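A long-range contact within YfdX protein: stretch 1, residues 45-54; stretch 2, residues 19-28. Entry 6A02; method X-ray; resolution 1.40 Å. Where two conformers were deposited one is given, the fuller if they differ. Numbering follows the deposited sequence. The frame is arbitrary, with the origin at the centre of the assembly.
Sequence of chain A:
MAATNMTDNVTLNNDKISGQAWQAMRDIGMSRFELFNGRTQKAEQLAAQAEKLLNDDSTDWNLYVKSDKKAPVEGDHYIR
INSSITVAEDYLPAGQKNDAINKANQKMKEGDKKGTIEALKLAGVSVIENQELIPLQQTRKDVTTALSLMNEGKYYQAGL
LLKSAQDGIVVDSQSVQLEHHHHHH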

ATOM      1  N   GLN A  45      13.656 -23.663   4.985  1.00  8.85           N
ATOM      2  CA  GLN A  45      14.933 -23.202   4.447  1.00 11.09           C
ATOM      3  C   GLN A  45      14.963 -21.685   4.340  1.00 10.04           C
ATOM      4  O   GLN A  45      15.963 -21.047   4.687  1.00 10.01           O
ATOM      5  CB  GLN A  45      15.184 -23.821   3.071  1.00 12.18           C
ATOM      6  CG  GLN A  45      15.488 -25.320   3.080  1.00 15.69           C
ATOM      7  CD  GLN A  45      15.730 -25.878   1.682  1.00 21.59           C
ATOM      8  OE1 GLN A  45      15.121 -25.436   0.705  1.00 28.54           O
ATOM      9  NE2 GLN A  45      16.640 -26.841   1.580  1.00 24.53           N
ATOM     10  N   LEU A  46      13.862 -21.089   3.877  1.00  9.43           N
ATOM     11  CA  LEU A  46      13.813 -19.642   3.700  1.00 12.32           C
ATOM     12  C   LEU A  46      13.802 -18.922   5.044  1.00  9.24           C
ATOM     13  O   LEU A  46      14.483 -17.904   5.217  1.00  9.77           O
ATOM     14  CB  LEU A  46      12.575 -19.278   2.876  1.00 10.30           C
ATOM     15  CG  LEU A  46      12.663 -19.679   1.404  1.00  9.53           C
ATOM     16  CD1 LEU A  46      11.282 -19.771   0.791  1.00 12.59           C
ATOM     17  CD2 LEU A  46      13.520 -18.693   0.631  1.00 13.68           C
ATOM     18  N   ALA A  47      13.054 -19.448   6.014  1.00  9.37           N
ATOM     19  CA  ALA A  47      13.045 -18.849   7.344  1.00  9.79           C
ATOM     20  C   ALA A  47      14.399 -19.004   8.023  1.00 10.39           C
ATOM     21  O   ALA A  47      14.845 -18.101   8.740  1.00  9.69           O
ATOM     22  CB  ALA A  47      11.926 -19.452   8.196  1.00  9.21           C
ATOM     23  N   ALA A  48      15.075 -20.134   7.793  1.00 10.74           N
ATOM     24  CA  ALA A  48      16.415 -20.315   8.342  1.00 11.54           C
ATOM     25  C   ALA A  48      17.390 -19.311   7.751  1.00 11.46           C
ATOM     26  O   ALA A  48      18.253 -18.782   8.462  1.00 12.86           O
ATOM     27  CB  ALA A  48      16.899 -21.745   8.106  1.00 10.10           C
ATOM     28  N   GLN A  49      17.268 -19.024   6.456  1.00 10.34           N
ATOM     29  CA  GLN A  49      18.124 -17.995   5.875  1.00 14.16           C
ATOM     30  C   GLN A  49      17.837 -16.634   6.495  1.00 12.89           C
ATOM     31  O   GLN A  49      18.762 -15.877   6.807  1.00 13.66           O
ATOM     32  CB  GLN A  49      17.970 -17.928   4.355  1.00 14.11           C
ATOM     33  CG  GLN A  49      18.402 -19.174   3.579  0.51 11.47           C
ATOM     34  CD  GLN A  49      18.008 -19.116   2.108  0.51 18.06           C
ATOM     35  OE1 GLN A  49      17.310 -18.202   1.673  0.51 19.21           O
ATOM     36  NE2 GLN A  49      18.462 -20.093   1.336  0.51 23.01           N
ATOM     37  N   ALA A  50      16.555 -16.306   6.685  1.00 11.31           N
ATOM     38  CA  ALA A  50      16.215 -15.043   7.328  1.00 12.59           C
ATOM     39  C   ALA A  50      16.795 -14.969   8.733  1.00 11.60           C
ATOM     40  O   ALA A  50      17.299 -13.917   9.153  1.00 11.87           O
ATOM     41  CB  ALA A  50      14.695 -14.871   7.356  1.00  9.95           C
ATOM     42  N   GLU A  51      16.723 -16.074   9.481  1.00 11.32           N
ATOM     43  CA  GLU A  51      17.288 -16.099  10.824  1.00 13.50           C
ATOM     44  C   GLU A  51      18.787 -15.834  10.794  1.00 14.29           C
ATOM     45  O   GLU A  51      19.300 -15.055  11.606  1.00 14.70           O
ATOM     46  CB  GLU A  51      16.983 -17.440  11.492  1.00 14.49           C
ATOM     47  CG  GLU A  51      17.362 -17.494  12.968  1.00 15.89           C
ATOM     48  CD  GLU A  51      17.115 -18.853  13.593  1.00 23.46           C
ATOM     49  OE1 GLU A  51      17.422 -19.877  12.940  1.00 28.60           O
ATOM     50  OE2 GLU A  51      16.611 -18.896  14.738  1.00 26.77           O
ATOM     51  N   LYS A  52      19.504 -16.456   9.859  1.00 13.82           N
ATOM     52  CA  LYS A  52      20.946 -16.239   9.787  1.00 16.45           C
ATOM     53  C   LYS A  52      21.268 -14.798   9.415  1.00 16.95           C
ATOM     54  O   LYS A  52      22.203 -14.200   9.963  1.00 18.34           O
ATOM     55  CB  LYS A  52      21.592 -17.226   8.809  1.00 18.10           C
ATOM     56  CG  LYS A  52      21.692 -18.634   9.366  1.00 26.60           C
ATOM     57  CD  LYS A  52      22.479 -19.563   8.460  1.00 29.17           C
ATOM     58  CE  LYS A  52      22.874 -20.817   9.214  1.00 32.36           C
ATOM     59  NZ  LYS A  52      21.692 -21.450   9.865  1.00 35.79           N
ATOM     60  N   LEU A  53      20.493 -14.213   8.500  1.00 12.30           N
ATOM     61  CA  LEU A  53      20.740 -12.830   8.105  1.00 15.09           C
ATOM     62  C   LEU A  53      20.523 -11.865   9.268  1.00 15.30           C
ATOM     63  O   LEU A  53      21.325 -10.947   9.477  1.00 16.78           O
ATOM     64  CB  LEU A  53      19.862 -12.458   6.912  1.00 14.30           C
ATOM     65  CG  LEU A  53      20.196 -13.089   5.555  1.00 14.34           C
ATOM     66  CD1 LEU A  53      19.003 -13.024   4.616  1.00 15.38           C
ATOM     67  CD2 LEU A  53      21.391 -12.404   4.914  1.00 18.84           C
ATOM     68  N   LEU A  54      19.434 -12.043  10.026  1.00 11.93           N
ATOM     69  CA  LEU A  54      19.105 -11.106  11.094  1.00 14.90           C
ATOM     70  C   LEU A  54      19.983 -11.270  12.326  1.00 15.24           C
ATOM     71  O   LEU A  54      19.994 -10.377  13.181  1.00 15.39           O
ATOM     72  CB  LEU A  54      17.639 -11.277  11.507  1.00 12.86           C
ATOM     73  CG  LEU A  54      16.611 -10.838  10.472  1.00 13.56           C
ATOM     74  CD1 LEU A  54      15.216 -11.271  10.912  1.00 12.93           C
ATOM     75  CD2 LEU A  54      16.686  -9.325  10.285  1.00 14.46           C
TER
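Stretch 2 (19-28) GQAWQAMRDI

Stretch 2 is helical throughout, with phi/psi pairs near -65/-40 and an unbroken i to i+4 ladder from Gln 23 N to Gly 19 O (3.0 Å) through Ile 28 N to Ala 24 O (2.9 Å). It runs nearly antiparallel to the helix of stretch 1: the N-to-C directions make 161°, the signed crossing angle is -161°, and the axes approach to 8.2 Å. Such closeness is compatible with two alanines at the centre, where the CA atoms of Ala 50 and Ala 24 lie 4.2 Å apart. Ala 50 CB rests 3.6 Å from Ala 24 O. From this point the register runs to Asp 27 beside Leu 46 (CA to CA 5.4 Å) and to Gln 20 beside Leu 53 (CA to CA 5.5 Å).

Two side chains pack as knobs. Leu 53, chi1 -71° (m) and chi2 160° (t), enters the hole formed by Gln 20, Gln 23, Ala 24 and Asp 27; its CB lies 3.7 Å from Gln 20 O. Asp 27, also m at -70°, sits among Leu 46, Gln 49, Ala 50 and Leu 53, with its CB 3.6 Å from Leu 46 O. No hydrogen bond crosses directly between the stretches, but Asp 27 OD1 is paired twice. Gln 23, chi1 t and chi2 p (63°), folds along its own helix so that NE2 donates to Asp 27 OD1 at 3.0 Å and 153°. Water 1 donates to Asp 27 OD1 and to Gln 49 OE1, each at 3.2 Å, bridging the helices.

Leu 54 starts sideways, yet its m, t conformation brings CG to 3.6 Å from Ala 24 CB and CD2 to 3.9 Å from Ala 21 CB. Ile 28 points away at CB, but its CG1 returns to 3.9 Å from Ala 50 CB.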

ATOM      1  N   GLY A  19      21.108  -4.148   4.124  1.00 15.13           N
ATOM      2  CA  GLY A  19      20.704  -5.020   3.038  1.00 15.00           C
ATOM      3  C   GLY A  19      20.408  -6.434   3.490  1.00 14.08           C
ATOM      4  O   GLY A  19      19.579  -7.120   2.882  1.00 14.36           O
ATOM      5  N   GLN A  20      21.082  -6.895   4.549  1.00 12.13           N
ATOM      6  CA  GLN A  20      20.796  -8.225   5.074  1.00 13.23           C
ATOM      7  C   GLN A  20      19.380  -8.298   5.626  1.00 11.97           C
ATOM      8  O   GLN A  20      18.666  -9.281   5.391  1.00 10.95           O
ATOM      9  CB  GLN A  20      21.786  -8.601   6.171  1.00 13.78           C
ATOM     10  CG  GLN A  20      23.193  -8.912   5.689  1.00 15.97           C
ATOM     11  CD  GLN A  20      24.130  -9.132   6.853  1.00 19.71           C
ATOM     12  OE1 GLN A  20      24.282  -8.261   7.711  1.00 20.67           O
ATOM     13  NE2 GLN A  20      24.750 -10.310   6.906  1.00 21.67           N
ATOM     14  N   ALA A  21      18.963  -7.279   6.377  1.00 12.19           N
ATOM     15  CA  ALA A  21      17.617  -7.297   6.939  1.00 10.53           C
ATOM     16  C   ALA A  21      16.563  -7.126   5.859  1.00  9.67           C
ATOM     17  O   ALA A  21      15.464  -7.683   5.971  1.00 10.08           O
ATOM     18  CB  ALA A  21      17.467  -6.218   8.007  1.00 10.87           C
ATOM     19  N   TRP A  22      16.860  -6.349   4.816  1.00  9.85           N
ATOM     20  CA  TRP A  22      15.936  -6.288   3.692  1.00 11.26           C
ATOM     21  C   TRP A  22      15.732  -7.670   3.084  1.00 11.89           C
ATOM     22  O   TRP A  22      14.594  -8.093   2.846  1.00 10.63           O
ATOM     23  CB  TRP A  22      16.420  -5.280   2.642  1.00 14.69           C
ATOM     24  CG  TRP A  22      15.351  -4.998   1.647  1.00 17.35           C
ATOM     25  CD1 TRP A  22      14.368  -4.058   1.742  1.00 17.56           C
ATOM     26  CD2 TRP A  22      15.127  -5.696   0.429  1.00 21.11           C
ATOM     27  NE1 TRP A  22      13.547  -4.117   0.642  1.00 23.46           N
ATOM     28  CE2 TRP A  22      14.001  -5.113  -0.183  1.00 21.39           C
ATOM     29  CE3 TRP A  22      15.782  -6.745  -0.216  1.00 21.07           C
ATOM     30  CZ2 TRP A  22      13.505  -5.555  -1.401  1.00 25.21           C
ATOM     31  CZ3 TRP A  22      15.292  -7.180  -1.428  1.00 22.76           C
ATOM     32  CH2 TRP A  22      14.167  -6.582  -2.008  1.00 27.27           C
ATOM     33  N   GLN A  23      16.828  -8.395   2.836  1.00 11.00           N
ATOM     34  CA  GLN A  23      16.706  -9.727   2.257  1.00 11.02           C
ATOM     35  C   GLN A  23      16.009 -10.682   3.214  1.00 10.06           C
ATOM     36  O   GLN A  23      15.267 -11.567   2.774  1.00  9.88           O
ATOM     37  CB  GLN A  23      18.091 -10.249   1.872  1.00 10.39           C
ATOM     38  CG  GLN A  23      18.062 -11.599   1.156  1.00 14.36           C
ATOM     39  CD  GLN A  23      17.333 -11.519  -0.164  1.00 15.34           C
ATOM     40  OE1 GLN A  23      17.543 -10.584  -0.937  1.00 23.23           O
ATOM     41  NE2 GLN A  23      16.437 -12.474  -0.415  1.00 14.99           N
ATOM     42  N   ALA A  24      16.220 -10.505   4.518  1.00  9.66           N
ATOM     43  CA  ALA A  24      15.530 -11.334   5.498  1.00  9.63           C
ATOM     44  C   ALA A  24      14.022 -11.150   5.397  1.00  8.78           C
ATOM     45  O   ALA A  24      13.265 -12.129   5.451  1.00  9.46           O
ATOM     46  CB  ALA A  24      16.020 -10.999   6.908  1.00 10.66           C
ATOM     47  N   MET A  25      13.565  -9.908   5.226  1.00  9.91           N
ATOM     48  CA  MET A  25      12.127  -9.682   5.105  1.00  7.60           C
ATOM     49  C   MET A  25      11.585 -10.297   3.823  1.00  8.28           C
ATOM     50  O   MET A  25      10.470 -10.834   3.812  1.00  8.65           O
ATOM     51  CB  MET A  25      11.821  -8.184   5.157  1.00  8.03           C
ATOM     52  CG  MET A  25      12.185  -7.514   6.481  1.00 10.25           C
ATOM     53  SD  MET A  25      11.615  -8.417   7.939  1.00 11.62           S
ATOM     54  CE  MET A  25       9.846  -8.369   7.681  1.00 12.55           C
ATOM     55  N   ARG A  26      12.357 -10.226   2.737  1.00  8.95           N
ATOM     56  CA  ARG A  26      11.967 -10.894   1.500  1.00 10.07           C
ATOM     57  C   ARG A  26      11.856 -12.400   1.724  1.00  9.80           C
ATOM     58  O   ARG A  26      10.873 -13.035   1.311  1.00  9.73           O
ATOM     59  CB  ARG A  26      12.996 -10.532   0.426  1.00 12.23           C
ATOM     60  CG  ARG A  26      13.038 -11.415  -0.790  1.00 16.71           C
ATOM     61  CD  ARG A  26      11.748 -11.429  -1.558  1.00 17.68           C
ATOM     62  NE  ARG A  26      11.962 -12.044  -2.869  1.00 23.11           N
ATOM     63  CZ  ARG A  26      10.984 -12.406  -3.692  1.00 22.42           C
ATOM     64  NH1 ARG A  26       9.726 -12.230  -3.333  1.00 22.65           N
ATOM     65  NH2 ARG A  26      11.272 -12.954  -4.867  1.00 21.70           N
ATOM     66  N   ASP A  27      12.828 -12.981   2.436  1.00  9.29           N
ATOM     67  CA  ASP A  27      12.795 -14.415   2.717  1.00  9.57           C
ATOM     68  C   ASP A  27      11.596 -14.792   3.586  1.00  8.89           C
ATOM     69  O   ASP A  27      11.005 -15.866   3.404  1.00  8.95           O
ATOM     70  CB  ASP A  27      14.091 -14.846   3.406  1.00 10.18           C
ATOM     71  CG  ASP A  27      15.298 -14.808   2.488  1.00 13.01           C
ATOM     72  OD1 ASP A  27      15.126 -14.629   1.260  1.00 13.90           O
ATOM     73  OD2 ASP A  27      16.419 -14.973   3.023  1.00 13.85           O
ATOM     74  N   ILE A  28      11.236 -13.930   4.543  1.00  9.12           N
ATOM     75  CA  ILE A  28      10.089 -14.175   5.418  1.00  8.30           C
ATOM     76  C   ILE A  28       8.798 -14.272   4.607  1.00  8.25           C
ATOM     77  O   ILE A  28       7.967 -15.163   4.831  1.00  8.38           O
ATOM     78  CB  ILE A  28      10.022 -13.076   6.501  1.00  8.63           C
ATOM     79  CG1 ILE A  28      11.087 -13.314   7.567  1.00 10.67           C
ATOM     80  CG2 ILE A  28       8.646 -12.993   7.142  1.00  9.97           C
ATOM     81  CD1 ILE A  28      11.265 -12.124   8.479  1.00 11.90           C
TER
HETATM   82  O   HOH W   1      16.373 -16.677  -0.929  1.00 37.32           O